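Local coordinates for Glyoxalase/bleomycin resistance protein/dioxygenase (Sphaerobacter thermophilus, PDB 4HC5), which belongs to the glyoxalase/bleomycin resistance/dioxygenase superfamily and may act as a dioxygenase, at residues F104-E109 with A117-D122; M111-R116 with Q127-E132. All coordinates share one frame; numbering follows the deposited sequence.

Interaction 1 (F104-E109 with A117-D122)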
ATOM      1  N   PHE A 104     -16.821   3.741  12.480  1.00 19.83           N
ATOM      2  CA  PHE A 104     -17.226   2.953  11.295  1.00 17.04           C
ATOM      3  C   PHE A 104     -18.340   3.670  10.570  1.00 17.58           C
ATOM      4  O   PHE A 104     -19.134   4.435  11.185  1.00 18.90           O
ATOM      5  CB  PHE A 104     -17.777   1.599  11.693  1.00 17.05           C
ATOM      6  CG  PHE A 104     -16.766   0.641  12.176  1.00 17.14           C
ATOM      7  CD1 PHE A 104     -16.339   0.563  13.487  1.00 18.74           C
ATOM      8  CD2 PHE A 104     -16.180  -0.233  11.257  1.00 17.22           C
ATOM      9  CE1 PHE A 104     -15.360  -0.291  13.862  1.00 19.30           C
ATOM     10  CE2 PHE A 104     -15.203  -1.128  11.653  1.00 17.63           C
ATOM     11  CZ  PHE A 104     -14.776  -1.153  12.961  1.00 18.03           C
ATOM     12  N   THR A 105     -18.458   3.443   9.268  1.00 16.80           N
ATOM     13  CA  THR A 105     -19.543   4.018   8.491  1.00 17.69           C
ATOM     14  C   THR A 105     -20.923   3.340   8.767  1.00 17.66           C
ATOM     15  O   THR A 105     -21.967   3.968   8.628  1.00 20.59           O
ATOM     16  CB  THR A 105     -19.241   4.037   7.000  1.00 18.61           C
ATOM     17  OG1 THR A 105     -19.038   2.723   6.554  1.00 19.37           O
ATOM     18  CG2 THR A 105     -18.011   4.893   6.699  1.00 20.58           C
ATOM     19  N   LYS A 106     -20.852   2.056   9.086  1.00 18.91           N
ATOM     20  CA  LYS A 106     -22.056   1.210   9.318  1.00 20.24           C
ATOM     21  C   LYS A 106     -21.599  -0.184   9.735  1.00 18.77           C
ATOM     22  O   LYS A 106     -20.377  -0.496   9.600  1.00 18.61           O
ATOM     23  CB  LYS A 106     -23.001   1.160   8.115  1.00 22.36           C
ATOM     24  CG  LYS A 106     -22.312   0.623   6.854  1.00 21.39           C
ATOM     25  CD  LYS A 106     -23.229   0.617   5.627  1.00 25.11           C
ATOM     26  CE  LYS A 106     -22.477   0.117   4.419  1.00 30.96           C
ATOM     27  NZ  LYS A 106     -23.429   0.250   3.300  1.00 42.39           N
ATOM     28  N   PRO A 107     -22.515  -1.047  10.184  1.00 18.45           N
ATOM     29  CA  PRO A 107     -22.043  -2.385  10.529  1.00 19.39           C
ATOM     30  C   PRO A 107     -21.617  -3.176   9.289  1.00 19.54           C
ATOM     31  O   PRO A 107     -21.980  -2.827   8.186  1.00 19.90           O
ATOM     32  CB  PRO A 107     -23.278  -3.011  11.200  1.00 23.16           C
ATOM     33  CG  PRO A 107     -24.058  -1.801  11.693  1.00 24.11           C
ATOM     34  CD  PRO A 107     -23.920  -0.845  10.591  1.00 20.05           C
ATOM     35  N   PRO A 108     -20.893  -4.253   9.509  1.00 18.29           N
ATOM     36  CA  PRO A 108     -20.583  -5.184   8.398  1.00 18.04           C
ATOM     37  C   PRO A 108     -21.849  -5.564   7.634  1.00 19.41           C
ATOM     38  O   PRO A 108     -22.910  -5.820   8.208  1.00 21.37           O
ATOM     39  CB  PRO A 108     -19.973  -6.373   9.101  1.00 20.45           C
ATOM     40  CG  PRO A 108     -19.352  -5.779  10.376  1.00 20.99           C
ATOM     41  CD  PRO A 108     -20.385  -4.768  10.782  1.00 21.43           C
ATOM     42  N   GLU A 109     -21.650  -5.592   6.321  1.00 18.27           N
ATOM     43  CA  GLU A 109     -22.656  -5.890   5.367  1.00 19.29           C
ATOM     44  C   GLU A 109     -22.152  -6.768   4.240  1.00 19.44           C
ATOM     45  O   GLU A 109     -20.952  -6.752   3.894  1.00 18.50           O
ATOM     46  CB  GLU A 109     -23.091  -4.572   4.768  1.00 27.32           C
ATOM     47  CG  GLU A 109     -24.348  -4.547   3.982  1.00 30.47           C
ATOM     48  CD  GLU A 109     -24.728  -3.107   3.618  1.00 29.85           C
ATOM     49  OE1 GLU A 109     -24.876  -2.320   4.573  1.00 28.97           O
ATOM     50  OE2 GLU A 109     -24.747  -2.788   2.435  1.00 42.46           O
ATOM     51  N   ALA A 117     -18.117  -6.822   4.662  1.00 17.15           N
ATOM     52  CA  ALA A 117     -17.178  -5.684   4.699  1.00 16.32           C
ATOM     53  C   ALA A 117     -17.840  -4.483   5.325  1.00 15.46           C
ATOM     54  O   ALA A 117     -19.086  -4.335   5.343  1.00 17.18           O
ATOM     55  CB  ALA A 117     -16.645  -5.374   3.320  1.00 17.42           C
ATOM     56  N   THR A 118     -16.971  -3.544   5.704  1.00 16.41           N
ATOM     57  CA  THR A 118     -17.377  -2.198   6.082  1.00 15.79           C
ATOM     58  C   THR A 118     -16.200  -1.254   5.944  1.00 14.88           C
ATOM     59  O   THR A 118     -15.136  -1.664   5.510  1.00 16.06           O
ATOM     60  CB  THR A 118     -18.058  -2.148   7.476  1.00 19.39           C
ATOM     61  OG1 THR A 118     -18.601  -0.811   7.659  1.00 21.99           O
ATOM     62  CG2 THR A 118     -17.165  -2.597   8.611  1.00 22.05           C
ATOM     63  N   TRP A 119     -16.380  -0.034   6.359  1.00 15.37           N
ATOM     64  CA  TRP A 119     -15.312   0.996   6.319  0.50 15.03           C
ATOM     65  C   TRP A 119     -15.146   1.657   7.661  1.00 14.66           C
ATOM     66  O   TRP A 119     -16.114   1.841   8.419  1.00 16.12           O
ATOM     67  CB  TRP A 119     -15.670   2.132   5.341  0.50 14.93           C
ATOM     68  CG  TRP A 119     -15.751   1.671   3.884  0.50 16.39           C
ATOM     69  CD1 TRP A 119     -14.793   1.880   2.877  0.50 15.68           C
ATOM     70  CD2 TRP A 119     -16.854   0.953   3.219  0.50 17.79           C
ATOM     71  NE1 TRP A 119     -15.225   1.370   1.722  0.50 17.31           N
ATOM     72  CE2 TRP A 119     -16.475   0.819   1.833  0.50 21.39           C
ATOM     73  CE3 TRP A 119     -18.095   0.436   3.633  0.50 16.55           C
ATOM     74  CZ2 TRP A 119     -17.289   0.118   0.906  0.50 20.37           C
ATOM     75  CZ3 TRP A 119     -18.940  -0.194   2.687  0.50 22.99           C
ATOM     76  CH2 TRP A 119     -18.535  -0.371   1.365  0.50 21.45           C
ATOM     77  N   PHE A 120     -13.912   1.982   7.979  1.00 14.90           N
ATOM     78  CA  PHE A 120     -13.600   2.715   9.184  1.00 15.62           C
ATOM     79  C   PHE A 120     -12.524   3.726   8.905  1.00 16.09           C
ATOM     80  O   PHE A 120     -11.797   3.669   7.896  1.00 16.25           O
ATOM     81  CB  PHE A 120     -13.264   1.818  10.357  1.00 16.93           C
ATOM     82  CG  PHE A 120     -11.887   1.241  10.284  1.00 15.68           C
ATOM     83  CD1 PHE A 120     -10.823   1.900  10.831  1.00 17.14           C
ATOM     84  CD2 PHE A 120     -11.683  -0.016   9.718  1.00 16.48           C
ATOM     85  CE1 PHE A 120      -9.558   1.362  10.769  1.00 19.25           C
ATOM     86  CE2 PHE A 120     -10.404  -0.533   9.651  1.00 18.36           C
ATOM     87  CZ  PHE A 120      -9.365   0.143  10.183  1.00 18.40           C
ATOM     88  N   SER A 121     -12.394   4.664   9.799  1.00 16.24           N
ATOM     89  CA  SER A 121     -11.353   5.694   9.726  0.50 16.40           C
ATOM     90  C   SER A 121     -10.491   5.786  10.953  1.00 16.41           C
ATOM     91  O   SER A 121     -10.842   5.375  12.052  1.00 17.94           O
ATOM     92  CB  SER A 121     -11.979   7.077   9.517  0.50 19.74           C
ATOM     93  OG  SER A 121     -12.731   7.169   8.301  0.50 22.10           O
ATOM     94  N   ASP A 122      -9.269   6.305  10.690  1.00 15.30           N
ATOM     95  CA  ASP A 122      -8.339   6.625  11.774  1.00 17.56           C
ATOM     96  C   ASP A 122      -8.690   8.058  12.308  1.00 18.15           C
ATOM     97  O   ASP A 122      -9.557   8.736  11.770  1.00 17.34           O
ATOM     98  CB  ASP A 122      -6.875   6.437  11.378  1.00 15.86           C
ATOM     99  CG  ASP A 122      -6.308   7.523  10.509  1.00 16.02           C
ATOM    100  OD1 ASP A 122      -6.950   8.503  10.193  1.00 17.23           O
ATOM    101  OD2 ASP A 122      -5.098   7.308  10.156  1.00 16.42           O
TER
HETATM  102  O   HOH W   1     -20.836  -2.173   5.614  1.00 32.41           O
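Thr118, Phe104 and Trp119 carry most of this contact between two neighbouring antiparallel strands. The hydroxyl of Thr118 is anti to its backbone N (chi1 -171°), which sends it across to segment 104-109. Thr118 OG1 donates to Lys106 O at 2.6 Å, a short bond that meets the carbonyl from above its plane. The methyl of the same side chain takes another direction, and Thr118 CG2 lies 3.7 Å from Phe104 CD2. Phe104 and Phe120 form a non-hydrogen-bonded pair. One face of the Phe104 ring receives Phe120 CB, 3.9 Å from the ring centroid and offset toward the rim, in a CH-pi contact. The two rings meet obliquely. Trp119 bonds through its backbone, with Thr105 N donating to Trp119 O at 3.0 Å. Thr105 OG1 packs against Trp119 CB, while Lys106 CE approaches Trp119 CZ3 at 4.0 Å.

Between Phe104 and Glu109 the pairing shifts by two residues, and the chain between leaves regular strand pairing. Water 1 bridges this irregular part, donating to Pro107 O and to Ala117 O. Regular pairing resumes at Glu109 and Ala117, where Glu109 N donates to Ala117 O and Ala117 N returns a bond to Glu109 O. Within 104-109, Lys106 NZ forms a salt bridge with Glu109 OE1 at 3.2 Å; its hydrogen-bond geometry is weak.

Strands 103-110 and 116-121 make a beta hairpin at one side of the mixed sheet in a beta-alpha-beta-beta-beta module of the vicinal oxygen chelate fold. Helix 90-99 packs on the Phe104 face through Tyr94, Leu97 and Thr98, and strand 126-132 continues the sheet beyond strand 116-121.

Interaction 2 (M111-R116 with Q127-E132)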
HETATM    1  N   MSE A 111     -21.225  -7.842   0.758  1.00 19.22           N
HETATM    2  CA  MSE A 111     -20.934  -7.307  -0.522  1.00 18.33           C
HETATM    3  C   MSE A 111     -21.385  -8.266  -1.633  1.00 20.30           C
HETATM    4  O   MSE A 111     -21.429  -9.487  -1.413  1.00 22.44           O
HETATM    5  CB  MSE A 111     -19.435  -7.064  -0.683  1.00 18.03           C
HETATM    6  CG  MSE A 111     -18.876  -6.127   0.339  1.00 20.48           C
HETATM    7 SE   MSE A 111     -19.363  -4.289   0.171  0.60 22.54          SE
HETATM    8  CE  MSE A 111     -20.437  -4.140   1.674  1.00 22.84           C
ATOM      9  N   PRO A 112     -21.630  -7.731  -2.817  1.00 21.71           N
ATOM     10  CA  PRO A 112     -22.228  -8.580  -3.893  1.00 22.47           C
ATOM     11  C   PRO A 112     -21.243  -9.501  -4.575  1.00 19.81           C
ATOM     12  O   PRO A 112     -21.625 -10.342  -5.383  1.00 22.22           O
ATOM     13  CB  PRO A 112     -22.864  -7.590  -4.845  1.00 25.52           C
ATOM     14  CG  PRO A 112     -22.018  -6.345  -4.664  1.00 26.94           C
ATOM     15  CD  PRO A 112     -21.647  -6.305  -3.199  1.00 23.66           C
ATOM     16  N   TRP A 113     -20.016  -9.462  -4.107  1.00 24.08           N
ATOM     17  CA  TRP A 113     -18.994 -10.568  -4.339  1.00 24.92           C
ATOM     18  C   TRP A 113     -18.786 -11.594  -3.214  1.00 29.21           C
ATOM     19  O   TRP A 113     -17.861 -12.422  -3.249  1.00 31.05           O
ATOM     20  CB  TRP A 113     -17.654 -10.068  -4.804  1.00 31.91           C
ATOM     21  CG  TRP A 113     -16.940  -9.336  -3.739  1.00 28.71           C
ATOM     22  CD1 TRP A 113     -16.099  -9.850  -2.760  1.00 25.78           C
ATOM     23  CD2 TRP A 113     -17.011  -7.937  -3.530  1.00 30.04           C
ATOM     24  NE1 TRP A 113     -15.610  -8.834  -1.955  1.00 29.85           N
ATOM     25  CE2 TRP A 113     -16.146  -7.650  -2.374  1.00 29.40           C
ATOM     26  CE3 TRP A 113     -17.685  -6.895  -4.154  1.00 28.74           C
ATOM     27  CZ2 TRP A 113     -15.955  -6.361  -1.890  1.00 26.41           C
ATOM     28  CZ3 TRP A 113     -17.488  -5.614  -3.661  1.00 31.63           C
ATOM     29  CH2 TRP A 113     -16.683  -5.345  -2.545  1.00 28.91           C
ATOM     30  N   GLY A 114     -19.669 -11.596  -2.232  1.00 26.31           N
ATOM     31  CA  GLY A 114     -19.787 -12.752  -1.301  1.00 27.34           C
ATOM     32  C   GLY A 114     -18.983 -12.715  -0.028  1.00 25.04           C
ATOM     33  O   GLY A 114     -18.890 -13.698   0.665  1.00 36.51           O
ATOM     34  N   GLN A 115     -18.493 -11.502   0.332  1.00 25.06           N
ATOM     35  CA  GLN A 115     -17.736 -11.264   1.558  1.00 25.93           C
ATOM     36  C   GLN A 115     -18.365 -10.112   2.279  1.00 20.34           C
ATOM     37  O   GLN A 115     -18.825  -9.151   1.627  1.00 19.15           O
ATOM     38  CB  GLN A 115     -16.293 -10.927   1.262  1.00 25.48           C
ATOM     39  CG  GLN A 115     -15.470 -12.073   0.773  1.00 30.17           C
ATOM     40  CD  GLN A 115     -14.037 -11.595   0.498  1.00 35.47           C
ATOM     41  OE1 GLN A 115     -13.821 -10.714  -0.385  1.00 37.87           O
ATOM     42  NE2 GLN A 115     -13.030 -12.124   1.285  1.00 38.46           N
ATOM     43  N   ARG A 116     -18.300 -10.156   3.594  1.00 21.89           N
ATOM     44  CA  ARG A 116     -18.793  -9.106   4.431  1.00 18.76           C
ATOM     45  C   ARG A 116     -17.696  -8.070   4.642  1.00 20.09           C
ATOM     46  O   ARG A 116     -16.566  -8.402   4.711  1.00 18.94           O
ATOM     47  CB  ARG A 116     -19.321  -9.668   5.725  1.00 22.04           C
ATOM     48  CG  ARG A 116     -20.571 -10.490   5.506  1.00 25.63           C
ATOM     49  CD  ARG A 116     -20.857 -11.323   6.729  1.00 35.42           C
ATOM     50  NE  ARG A 116     -21.449 -10.508   7.733  1.00 37.35           N
ATOM     51  CZ  ARG A 116     -21.079 -10.513   8.995  1.00 33.52           C
ATOM     52  NH1 ARG A 116     -20.116 -11.300   9.397  1.00 36.23           N
ATOM     53  NH2 ARG A 116     -21.688  -9.733   9.817  1.00 37.17           N
ATOM     54  N   GLN A 127      -9.417   6.654   5.588  1.00 15.31           N
ATOM     55  CA  GLN A 127     -10.421   5.593   5.473  0.50 15.30           C
ATOM     56  C   GLN A 127      -9.858   4.293   4.868  1.00 15.58           C
ATOM     57  O   GLN A 127      -9.100   4.277   3.901  1.00 16.88           O
ATOM     58  CB  GLN A 127     -11.625   6.047   4.646  0.50 18.45           C
ATOM     59  CG  GLN A 127     -12.851   5.128   4.889  0.50 17.50           C
ATOM     60  CD  GLN A 127     -14.113   5.636   4.192  0.50 20.59           C
ATOM     61  OE1 GLN A 127     -15.175   5.926   4.808  0.50 25.93           O
ATOM     62  NE2 GLN A 127     -14.016   5.692   2.916  0.50 23.53           N
ATOM     63  N   PHE A 128     -10.243   3.231   5.584  1.00 16.47           N
ATOM     64  CA  PHE A 128      -9.845   1.851   5.140  1.00 15.41           C
ATOM     65  C   PHE A 128     -11.110   1.070   4.861  1.00 15.00           C
ATOM     66  O   PHE A 128     -12.119   1.165   5.583  1.00 16.92           O
ATOM     67  CB  PHE A 128      -9.050   1.153   6.248  1.00 16.81           C
ATOM     68  CG  PHE A 128      -7.792   1.848   6.625  1.00 16.13           C
ATOM     69  CD1 PHE A 128      -6.640   1.656   5.958  1.00 16.34           C
ATOM     70  CD2 PHE A 128      -7.771   2.790   7.630  1.00 18.45           C
ATOM     71  CE1 PHE A 128      -5.483   2.312   6.290  1.00 18.28           C
ATOM     72  CE2 PHE A 128      -6.628   3.497   7.949  1.00 18.75           C
ATOM     73  CZ  PHE A 128      -5.438   3.209   7.293  1.00 19.32           C
ATOM     74  N   PHE A 129     -10.997   0.124   3.922  1.00 15.23           N
ATOM     75  CA  PHE A 129     -12.022  -0.890   3.641  1.00 14.83           C
ATOM     76  C   PHE A 129     -11.610  -2.149   4.400  1.00 14.24           C
ATOM     77  O   PHE A 129     -10.462  -2.585   4.270  1.00 17.28           O
ATOM     78  CB  PHE A 129     -12.070  -1.116   2.149  1.00 16.02           C
ATOM     79  CG  PHE A 129     -13.201  -2.001   1.655  1.00 16.58           C
ATOM     80  CD1 PHE A 129     -14.510  -1.778   2.086  1.00 16.89           C
ATOM     81  CD2 PHE A 129     -12.999  -2.952   0.660  1.00 18.63           C
ATOM     82  CE1 PHE A 129     -15.533  -2.544   1.558  1.00 19.01           C
ATOM     83  CE2 PHE A 129     -14.028  -3.693   0.136  1.00 19.11           C
ATOM     84  CZ  PHE A 129     -15.319  -3.456   0.600  1.00 18.80           C
ATOM     85  N   LEU A 130     -12.493  -2.672   5.268  1.00 14.42           N
ATOM     86  CA  LEU A 130     -12.273  -3.773   6.121  1.00 15.52           C
ATOM     87  C   LEU A 130     -13.131  -4.922   5.606  1.00 14.69           C
ATOM     88  O   LEU A 130     -14.345  -4.818   5.559  1.00 15.91           O
ATOM     89  CB  LEU A 130     -12.617  -3.451   7.577  1.00 16.22           C
ATOM     90  CG  LEU A 130     -12.405  -4.551   8.583  1.00 16.95           C
ATOM     91  CD1 LEU A 130     -10.936  -4.966   8.669  1.00 19.24           C
ATOM     92  CD2 LEU A 130     -12.942  -4.143   9.993  1.00 19.24           C
ATOM     93  N   VAL A 131     -12.469  -6.039   5.267  1.00 15.62           N
ATOM     94  CA  VAL A 131     -13.111  -7.184   4.642  1.00 16.29           C
ATOM     95  C   VAL A 131     -12.823  -8.458   5.411  1.00 17.42           C
ATOM     96  O   VAL A 131     -11.714  -8.677   5.862  1.00 17.76           O
ATOM     97  CB  VAL A 131     -12.629  -7.343   3.149  1.00 18.76           C
ATOM     98  CG1 VAL A 131     -13.448  -8.470   2.497  1.00 21.25           C
ATOM     99  CG2 VAL A 131     -12.758  -6.050   2.397  1.00 22.14           C
ATOM    100  N   GLU A 132     -13.869  -9.286   5.593  1.00 17.83           N
ATOM    101  CA  GLU A 132     -13.714 -10.546   6.265  1.00 18.57           C
ATOM    102  C   GLU A 132     -13.182 -11.553   5.239  1.00 22.67           C
ATOM    103  O   GLU A 132     -13.756 -11.726   4.178  1.00 22.96           O
ATOM    104  CB  GLU A 132     -15.057 -11.023   6.799  1.00 19.92           C
ATOM    105  CG  GLU A 132     -14.918 -12.235   7.692  1.00 20.76           C
ATOM    106  CD  GLU A 132     -16.230 -12.520   8.459  1.00 26.17           C
ATOM    107  OE1 GLU A 132     -17.322 -12.809   7.837  1.00 33.44           O
ATOM    108  OE2 GLU A 132     -16.143 -12.390   9.678  1.00 24.92           O
TER
HETATM  109  O   HOH W   2     -17.872 -12.665   5.030  1.00 30.15           O
HETATM  110  O   HOH W   3     -17.822 -12.178  11.717  1.00 34.07           O
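Trp113 and Phe129 reach toward each other tip to tip, and each meets the other at the ring edge, on the close-packed side of the contact. Trp113 CZ2 lies 3.9 Å from Phe129 CE2. Met111, a selenomethionine, also comes to the Phe129 edge, with SE 4.2 Å from Phe129 CZ in a Met-aromatic contact. The bend at chi2 (-71°) brings SE round to the Phe129 rim, while Met111 CB sits over one face of the Trp113 ring. Trp113 NE1 makes a weak hydrogen bond to Gln115 OE1, in the plane of the indole. Beside it, the Gln115 amide packs on Val131, with OE1 3.7 Å from Val131 CG1. Gln115 NE2 is hydrogen-bonded to the terminal Glu133 OXT.

Residues 111-114 form a type I beta turn within the connection of the beta hairpin of strands 103-110 and 116-121. The strand-like pairing starts at Arg116, whose O accepts a nearly straight bond from Glu132 N at 3.0 Å.

The charged, water-bridged side is looser. Arg116 and Glu132 lie side by side, but NH1 to OE1 is a long salt bridge of 3.5 Å, and the guanidinium and carboxylate planes are 56° apart. Water 2 links Arg116 N to Glu132 OE1. Water 3 donates to Glu132 OE2 at 2.6 Å and accepts weakly from Arg116 NH1. Both charges have further partners at the start of helix 90-99: Arg116 NH2 pairs with Asp91, and Glu132 OE2 accepts from Ile90 N.

In the fold
Interactions 1 and 2 have centres about 9 Å apart and lie in the same mixed sheet. Strands 116-121 and 126-132 are neighbours in it, so the second strand of interaction 1 pairs directly with that of interaction 2. Probable hydrogen bonds of 2.8 Å run from Leu130 N to Thr118 O and from Phe128 N to Phe120 O. The Trp119 and Phe129 rings also meet, joining the two contacts through side chains. The loop of interaction 2 connects the two strands of interaction 1 along the chain, so the segments alternate. A glycerol, probably from crystallisation, lies about 6 Å from the side chain of Phe120 and is hydrogen-bonded to Ser121 O.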